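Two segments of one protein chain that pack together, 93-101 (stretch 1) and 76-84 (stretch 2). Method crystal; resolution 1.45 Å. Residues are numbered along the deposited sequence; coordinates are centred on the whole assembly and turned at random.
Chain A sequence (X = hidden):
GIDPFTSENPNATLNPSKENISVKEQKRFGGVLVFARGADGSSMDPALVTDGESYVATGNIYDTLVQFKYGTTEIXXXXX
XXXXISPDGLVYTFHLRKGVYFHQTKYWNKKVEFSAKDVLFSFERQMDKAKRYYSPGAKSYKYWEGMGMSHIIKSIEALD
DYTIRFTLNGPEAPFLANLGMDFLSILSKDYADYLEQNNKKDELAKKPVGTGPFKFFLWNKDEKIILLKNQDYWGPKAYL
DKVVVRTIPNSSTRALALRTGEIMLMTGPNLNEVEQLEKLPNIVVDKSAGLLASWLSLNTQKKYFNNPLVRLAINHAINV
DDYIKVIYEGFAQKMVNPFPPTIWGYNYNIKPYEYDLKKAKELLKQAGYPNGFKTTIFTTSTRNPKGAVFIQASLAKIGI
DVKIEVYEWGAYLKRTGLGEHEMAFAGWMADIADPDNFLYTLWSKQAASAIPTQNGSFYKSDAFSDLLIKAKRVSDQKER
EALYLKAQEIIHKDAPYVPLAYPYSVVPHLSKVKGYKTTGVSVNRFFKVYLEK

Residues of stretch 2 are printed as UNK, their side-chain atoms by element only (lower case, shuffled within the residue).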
ATOM      1  N   THR A  93       0.741  25.743   5.852  1.00  4.75           N
ATOM      2  CA  THR A  93       1.432  26.002   7.115  1.00  5.49           C
ATOM      3  C   THR A  93       0.834  25.103   8.210  1.00  5.29           C
ATOM      4  O   THR A  93      -0.366  25.117   8.432  1.00  5.73           O
ATOM      5  CB  THR A  93       1.259  27.466   7.552  1.00  5.93           C
ATOM      6  OG1 THR A  93       1.743  28.340   6.520  1.00  5.80           O
ATOM      7  CG2 THR A  93       2.105  27.737   8.751  1.00  7.00           C
ATOM      8  N   PHE A  94       1.712  24.279   8.799  1.00  5.30           N
ATOM      9  CA  PHE A  94       1.324  23.303   9.835  1.00  5.82           C
ATOM     10  C   PHE A  94       1.826  23.743  11.201  1.00  6.43           C
ATOM     11  O   PHE A  94       2.993  24.086  11.370  1.00  7.04           O
ATOM     12  CB  PHE A  94       1.894  21.909   9.508  1.00  5.40           C
ATOM     13  CG  PHE A  94       1.205  21.288   8.318  1.00  5.48           C
ATOM     14  CD1 PHE A  94       0.056  20.502   8.449  1.00  5.51           C
ATOM     15  CD2 PHE A  94       1.712  21.491   7.039  1.00  5.86           C
ATOM     16  CE1 PHE A  94      -0.612  20.010   7.350  1.00  6.02           C
ATOM     17  CE2 PHE A  94       1.076  20.994   5.918  1.00  5.33           C
ATOM     18  CZ  PHE A  94      -0.097  20.286   6.102  1.00  5.85           C
ATOM     19  N   HIS A  95       0.880  23.752  12.133  1.00  6.43           N
ATOM     20  CA  HIS A  95       1.169  24.059  13.512  1.00  7.42           C
ATOM     21  C   HIS A  95       1.361  22.724  14.231  1.00  6.82           C
ATOM     22  O   HIS A  95       0.422  21.942  14.305  1.00  5.75           O
ATOM     23  CB  HIS A  95      -0.014  24.889  14.082  1.00  8.29           C
ATOM     24  CG  HIS A  95      -0.381  26.087  13.233  1.00 10.63           C
ATOM     25  ND1 HIS A  95       0.408  27.214  13.266  1.00 12.44           N
ATOM     26  CD2 HIS A  95      -1.248  26.277  12.203  1.00 11.28           C
ATOM     27  CE1 HIS A  95      -0.018  28.081  12.359  1.00 11.32           C
ATOM     28  NE2 HIS A  95      -1.029  27.543  11.702  1.00 12.92           N
ATOM     29  N   LEU A  96       2.528  22.506  14.814  1.00  6.68           N
ATOM     30  CA  LEU A  96       2.919  21.209  15.308  1.00  7.27           C
ATOM     31  C   LEU A  96       2.446  21.082  16.752  1.00  7.35           C
ATOM     32  O   LEU A  96       2.440  22.067  17.554  1.00  8.65           O
ATOM     33  CB  LEU A  96       4.402  20.992  15.145  1.00  6.78           C
ATOM     34  CG  LEU A  96       5.013  21.142  13.751  1.00  6.66           C
ATOM     35  CD1 LEU A  96       6.466  20.807  13.811  1.00  6.43           C
ATOM     36  CD2 LEU A  96       4.280  20.239  12.752  1.00  6.72           C
ATOM     37  N   ARG A  97       2.052  19.860  17.103  1.00  7.70           N
ATOM     38  CA  ARG A  97       1.689  19.495  18.462  1.00  7.80           C
ATOM     39  C   ARG A  97       2.901  19.581  19.388  1.00  7.64           C
ATOM     40  O   ARG A  97       3.992  19.116  19.004  1.00  8.14           O
ATOM     41  CB  ARG A  97       1.187  18.026  18.463  1.00  7.63           C
ATOM     42  CG  ARG A  97       0.404  17.618  19.701  1.00  7.23           C
ATOM     43  CD  ARG A  97      -0.130  16.194  19.474  1.00  7.34           C
ATOM     44  NE  ARG A  97      -1.137  16.159  18.415  1.00  7.07           N
ATOM     45  CZ  ARG A  97      -2.434  16.376  18.536  1.00  7.78           C
ATOM     46  NH1 ARG A  97      -3.014  16.751  19.678  1.00  9.44           N
ATOM     47  NH2 ARG A  97      -3.211  16.364  17.438  1.00  6.94           N
ATOM     48  N   LYS A  98       2.711  20.221  20.542  1.00  9.45           N
ATOM     49  CA  LYS A  98       3.767  20.348  21.550  1.00  9.65           C
ATOM     50  C   LYS A  98       3.627  19.247  22.579  1.00  8.82           C
ATOM     51  O   LYS A  98       2.553  18.705  22.834  1.00 11.01           O
ATOM     52  CB  LYS A  98       3.619  21.729  22.205  1.00 10.65           C
ATOM     53  CG  LYS A  98       3.827  22.896  21.234  1.00 12.86           C
ATOM     54  CD  LYS A  98       3.754  24.197  22.039  1.00 17.24           C
ATOM     55  CE  LYS A  98       3.870  25.394  21.125  1.00 21.33           C
ATOM     56  NZ  LYS A  98       3.931  26.590  21.999  1.00 27.08           N
ATOM     57  N   GLY A  99       4.757  18.996  23.210  1.00 10.29           N
ATOM     58  CA  GLY A  99       4.864  18.012  24.277  1.00 10.69           C
ATOM     59  C   GLY A  99       4.672  16.569  23.847  1.00 10.80           C
ATOM     60  O   GLY A  99       4.307  15.718  24.665  1.00 12.67           O
ATOM     61  N   VAL A 100       4.997  16.253  22.598  1.00 10.32           N
ATOM     62  CA  VAL A 100       4.977  14.871  22.100  1.00  8.80           C
ATOM     63  C   VAL A 100       6.412  14.415  22.242  1.00  9.94           C
ATOM     64  O   VAL A 100       7.369  15.064  21.804  1.00  9.13           O
ATOM     65  CB  VAL A 100       4.608  14.891  20.614  1.00  9.21           C
ATOM     66  CG1 VAL A 100       4.775  13.494  20.011  1.00  9.58           C
ATOM     67  CG2 VAL A 100       3.226  15.473  20.407  1.00 10.02           C
ATOM     68  N   TYR A 101       6.585  13.185  22.741  1.00 10.46           N
ATOM     69  CA  TYR A 101       7.886  12.603  22.916  1.00 10.54           C
ATOM     70  C   TYR A 101       8.056  11.360  22.043  1.00  8.52           C
ATOM     71  O   TYR A 101       7.092  10.579  21.909  1.00 10.27           O
ATOM     72  CB  TYR A 101       8.137  12.254  24.392  1.00 12.37           C
ATOM     73  CG  TYR A 101       8.282  13.547  25.196  1.00 14.65           C
ATOM     74  CD1 TYR A 101       9.524  14.143  25.272  1.00 16.78           C
ATOM     75  CD2 TYR A 101       7.203  14.183  25.768  1.00 20.95           C
ATOM     76  CE1 TYR A 101       9.734  15.372  25.854  1.00 17.73           C
ATOM     77  CE2 TYR A 101       7.374  15.428  26.354  1.00 21.45           C
ATOM     78  CZ  TYR A 101       8.626  15.993  26.380  1.00 20.28           C
ATOM     79  OH  TYR A 101       8.863  17.218  26.965  1.00 28.02           O
ATOM     80  N   UNK A  76      -7.697  13.828   9.717  1.00  4.79           N
ATOM     81  CA  UNK A  76      -7.862  14.480  11.020  1.00  4.99           C
ATOM     82  C   UNK A  76      -6.465  14.852  11.519  1.00  5.07           C
ATOM     83  O   UNK A  76      -5.436  14.398  10.980  1.00  4.58           O
ATOM     84  c   UNK A  76      -7.767  12.335  12.410  1.00  5.87           C
ATOM     85  c   UNK A  76      -8.585  13.581  12.035  1.00  5.49           C
ATOM     86  o   UNK A  76      -9.631  11.710  13.710  1.00  8.03           O
ATOM     87  c   UNK A  76      -8.482  11.370  13.337  1.00  5.95           C
ATOM     88  o   UNK A  76      -7.855  10.349  13.735  1.00  6.47           O
ATOM     89  N   UNK A  77      -6.357  15.697  12.537  1.00  4.90           N
ATOM     90  CA  UNK A  77      -5.036  16.108  13.025  1.00  5.23           C
ATOM     91  C   UNK A  77      -4.184  14.995  13.637  1.00  4.85           C
ATOM     92  O   UNK A  77      -4.740  13.986  14.049  1.00  5.65           O
ATOM     93  c   UNK A  77      -7.418  16.486  13.171  1.00  5.42           C
ATOM     94  c   UNK A  77      -5.328  17.171  14.048  1.00  5.38           C
ATOM     95  c   UNK A  77      -6.656  17.697  13.571  1.00  5.45           C
ATOM     96  N   UNK A  78      -2.867  15.123  13.507  1.00  4.55           N
ATOM     97  CA  UNK A  78      -1.958  14.135  14.108  1.00  4.63           C
ATOM     98  C   UNK A  78      -0.810  14.955  14.681  1.00  4.67           C
ATOM     99  O   UNK A  78      -1.035  15.679  15.654  1.00  5.64           O
ATOM    100  c   UNK A  78      -1.544  13.053  13.121  1.00  4.76           C
ATOM    101  N   UNK A  79       0.417  14.808  14.179  1.00  4.07           N
ATOM    102  CA  UNK A  79       1.547  15.570  14.714  1.00  4.35           C
ATOM    103  C   UNK A  79       1.390  17.081  14.458  1.00  4.78           C
ATOM    104  O   UNK A  79       2.080  17.883  15.112  1.00  5.67           O
ATOM    105  c   UNK A  79       2.903  15.053  14.262  1.00  4.71           C
ATOM    106  c   UNK A  79       4.573  13.172  14.272  1.00  5.12           C
ATOM    107  c   UNK A  79       3.342  13.716  16.394  1.00  5.26           C
ATOM    108  c   UNK A  79       3.259  13.660  14.855  1.00  5.03           C
ATOM    109  N   UNK A  80       0.577  17.453  13.460  1.00  4.55           N
ATOM    110  CA  UNK A  80       0.097  18.832  13.339  1.00  4.95           C
ATOM    111  C   UNK A  80      -1.272  18.865  13.987  1.00  5.36           C
ATOM    112  O   UNK A  80      -2.211  18.112  13.658  1.00  5.95           O
ATOM    113  c   UNK A  80      -0.017  19.299  11.888  1.00  5.38           C
ATOM    114  N   UNK A  81      -1.477  19.861  14.853  1.00  5.60           N
ATOM    115  CA  UNK A  81      -2.785  20.121  15.480  1.00  6.00           C
ATOM    116  C   UNK A  81      -3.736  20.905  14.579  1.00  6.05           C
ATOM    117  O   UNK A  81      -4.955  20.762  14.694  1.00  7.10           O
ATOM    118  c   UNK A  81      -2.716  20.839  16.824  1.00  6.77           C
ATOM    119  c   UNK A  81      -2.054  19.886  17.888  1.00  7.88           C
ATOM    120  o   UNK A  81      -1.853  21.984  16.667  1.00  7.85           O
ATOM    121  N   UNK A  82      -3.174  21.778  13.748  1.00  6.16           N
ATOM    122  CA  UNK A  82      -3.987  22.566  12.806  1.00  6.00           C
ATOM    123  C   UNK A  82      -3.108  23.027  11.646  1.00  6.30           C
ATOM    124  O   UNK A  82      -1.881  22.858  11.643  1.00  6.49           O
ATOM    125  c   UNK A  82      -4.594  23.775  13.523  1.00  6.77           C
ATOM    126  o   UNK A  82      -3.583  24.694  13.782  1.00  7.99           O
ATOM    127  N   UNK A  83      -3.799  23.567  10.632  1.00  5.91           N
ATOM    128  CA  UNK A  83      -3.042  23.973   9.457  1.00  6.05           C
ATOM    129  C   UNK A  83      -3.881  24.970   8.688  1.00  6.12           C
ATOM    130  O   UNK A  83      -5.095  25.047   8.843  1.00  7.04           O
ATOM    131  c   UNK A  83      -4.631  21.986   7.102  1.00  6.08           C
ATOM    132  c   UNK A  83      -3.795  20.118  10.075  1.00  7.11           C
ATOM    133  c   UNK A  83      -4.239  20.738   8.912  1.00  6.72           C
ATOM    134  c   UNK A  83      -2.665  22.802   8.530  1.00  6.12           C
ATOM    135  c   UNK A  83      -5.323  20.199   8.215  1.00  6.96           C
ATOM    136  c   UNK A  83      -5.589  18.551   9.830  1.00  6.82           C
ATOM    137  c   UNK A  83      -4.495  19.038  10.512  1.00  7.16           C
ATOM    138  c   UNK A  83      -3.796  21.885   8.183  1.00  5.86           C
ATOM    139  n   UNK A  83      -5.559  20.984   7.123  1.00  6.64           N
ATOM    140  c   UNK A  83      -6.029  19.102   8.670  1.00  6.77           C
ATOM    141  N   UNK A  84      -3.153  25.761   7.916  1.00  6.91           N
ATOM    142  CA  UNK A  84      -3.783  26.723   7.013  1.00  8.94           C
ATOM    143  C   UNK A  84      -3.255  26.532   5.622  1.00  8.04           C
ATOM    144  O   UNK A  84      -2.022  26.378   5.433  1.00  9.16           O
ATOM    145  o   UNK A  84      -5.059  28.596   9.204  1.00 19.48           O
ATOM    146  c   UNK A  84      -3.461  28.127   7.529  1.00 11.68           C
ATOM    147  c   UNK A  84      -3.858  28.316   9.017  1.00 15.98           C
ATOM    148  o   UNK A  84      -2.961  28.337   9.889  1.00 21.26           O
TER
HETATM  149  O   HOH W   1      -0.132  22.793  18.776  1.00 16.26           O
HETATM  150  O   HOH W   2      -0.411  28.834   4.872  1.00 10.75           O

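Position 76 carries three carbons in an unbranched run, the third bearing two oxygens. That is a carboxylate on a two-methylene arm, and nothing of stretch 1 lies within contact range. The residue is Glu-76.

At position 77 three carbons close a ring onto the backbone nitrogen, which only proline does. The CB of Pro-77 lies 4.1 Å from Arg-97 NH2, near the plane of the guanidinium.

Position 78 has a single carbon, pointing away from stretch 1, and is Ala-78. Its backbone does the work: the carbonyl O accepts from Arg-97 NE at 2.8 Å and from Arg-97 NH2 at 2.9 Å, so one oxygen receives both donors on the same edge of the guanidinium.

Position 79 shows four carbons forked at the second, with no heteroatom. The fork after one methylene identifies Leu-79. Its CA-to-CB bond points away, but the end of the side chain returns to place CD2 3.9 Å from Val-100 CG1. The backbone O of Leu-79 accepts from Arg-97 N at 2.8 Å, with a nearly straight N-H...O angle of 175°.

Position 80 again has one carbon, set sideways: Ala-80. Its CB meets the edge of the Phe-94 ring, 3.6 Å from CD1, and its CA approaches His-95 O at 3.3 Å in a CA-H...O contact.

At position 81 the first carbon carries one oxygen and one carbon, the branched hydroxyl pattern of Thr-81. The methyl CG2 sits over one face of the Arg-97 guanidinium, 3.6 Å from CZ, while the backbone N donates to His-95 O at 2.9 Å. A water links Thr-81 OG1 (2.8 Å) to Leu-96 O (2.9 Å).

Position 82 has one carbon followed by one oxygen, hence Ser-82. Its OG lies 3.2 Å from His-95 CD2, and its backbone O accepts from His-95 N at 2.9 Å.

Position 83 bears one carbon leading to fused five- and six-membered rings of eight carbons and one nitrogen, an indole: Trp-83. Its CB is 3.6 Å from Phe-94 CD1. The five-membered ring and the Phe-94 ring have centroids 5.3 Å apart and planes at 38°, an oblique pair.

Position 84 has two carbons, the second carrying two oxygens, so the carboxylate arm is one methylene shorter than at Glu-76. This is Asp-84, whose OD2 accepts from His-95 NE2 at 2.8 Å.

The contact is an antiparallel pairing followed by a loop held by arginine. Thr-93 and Asp-84 exchange two backbone hydrogen bonds, Thr-93 N to Asp-84 O and Asp-84 N to Thr-93 O, both 2.9 Å. Phe-94 and Trp-83 share one face of the sheet, whereas Thr-93, His-95, Ser-82 and Asp-84 occupy the other. A beta bulge between His-95 and Leu-96 shifts the register by one, pairing Leu-96 with Ala-80. Beyond it, Arg-97 continues the attachment through backbone and guanidinium together. The two stretches bury 658 Å², both sides summed.

Stretch 2 (76-84) EPALATSWD
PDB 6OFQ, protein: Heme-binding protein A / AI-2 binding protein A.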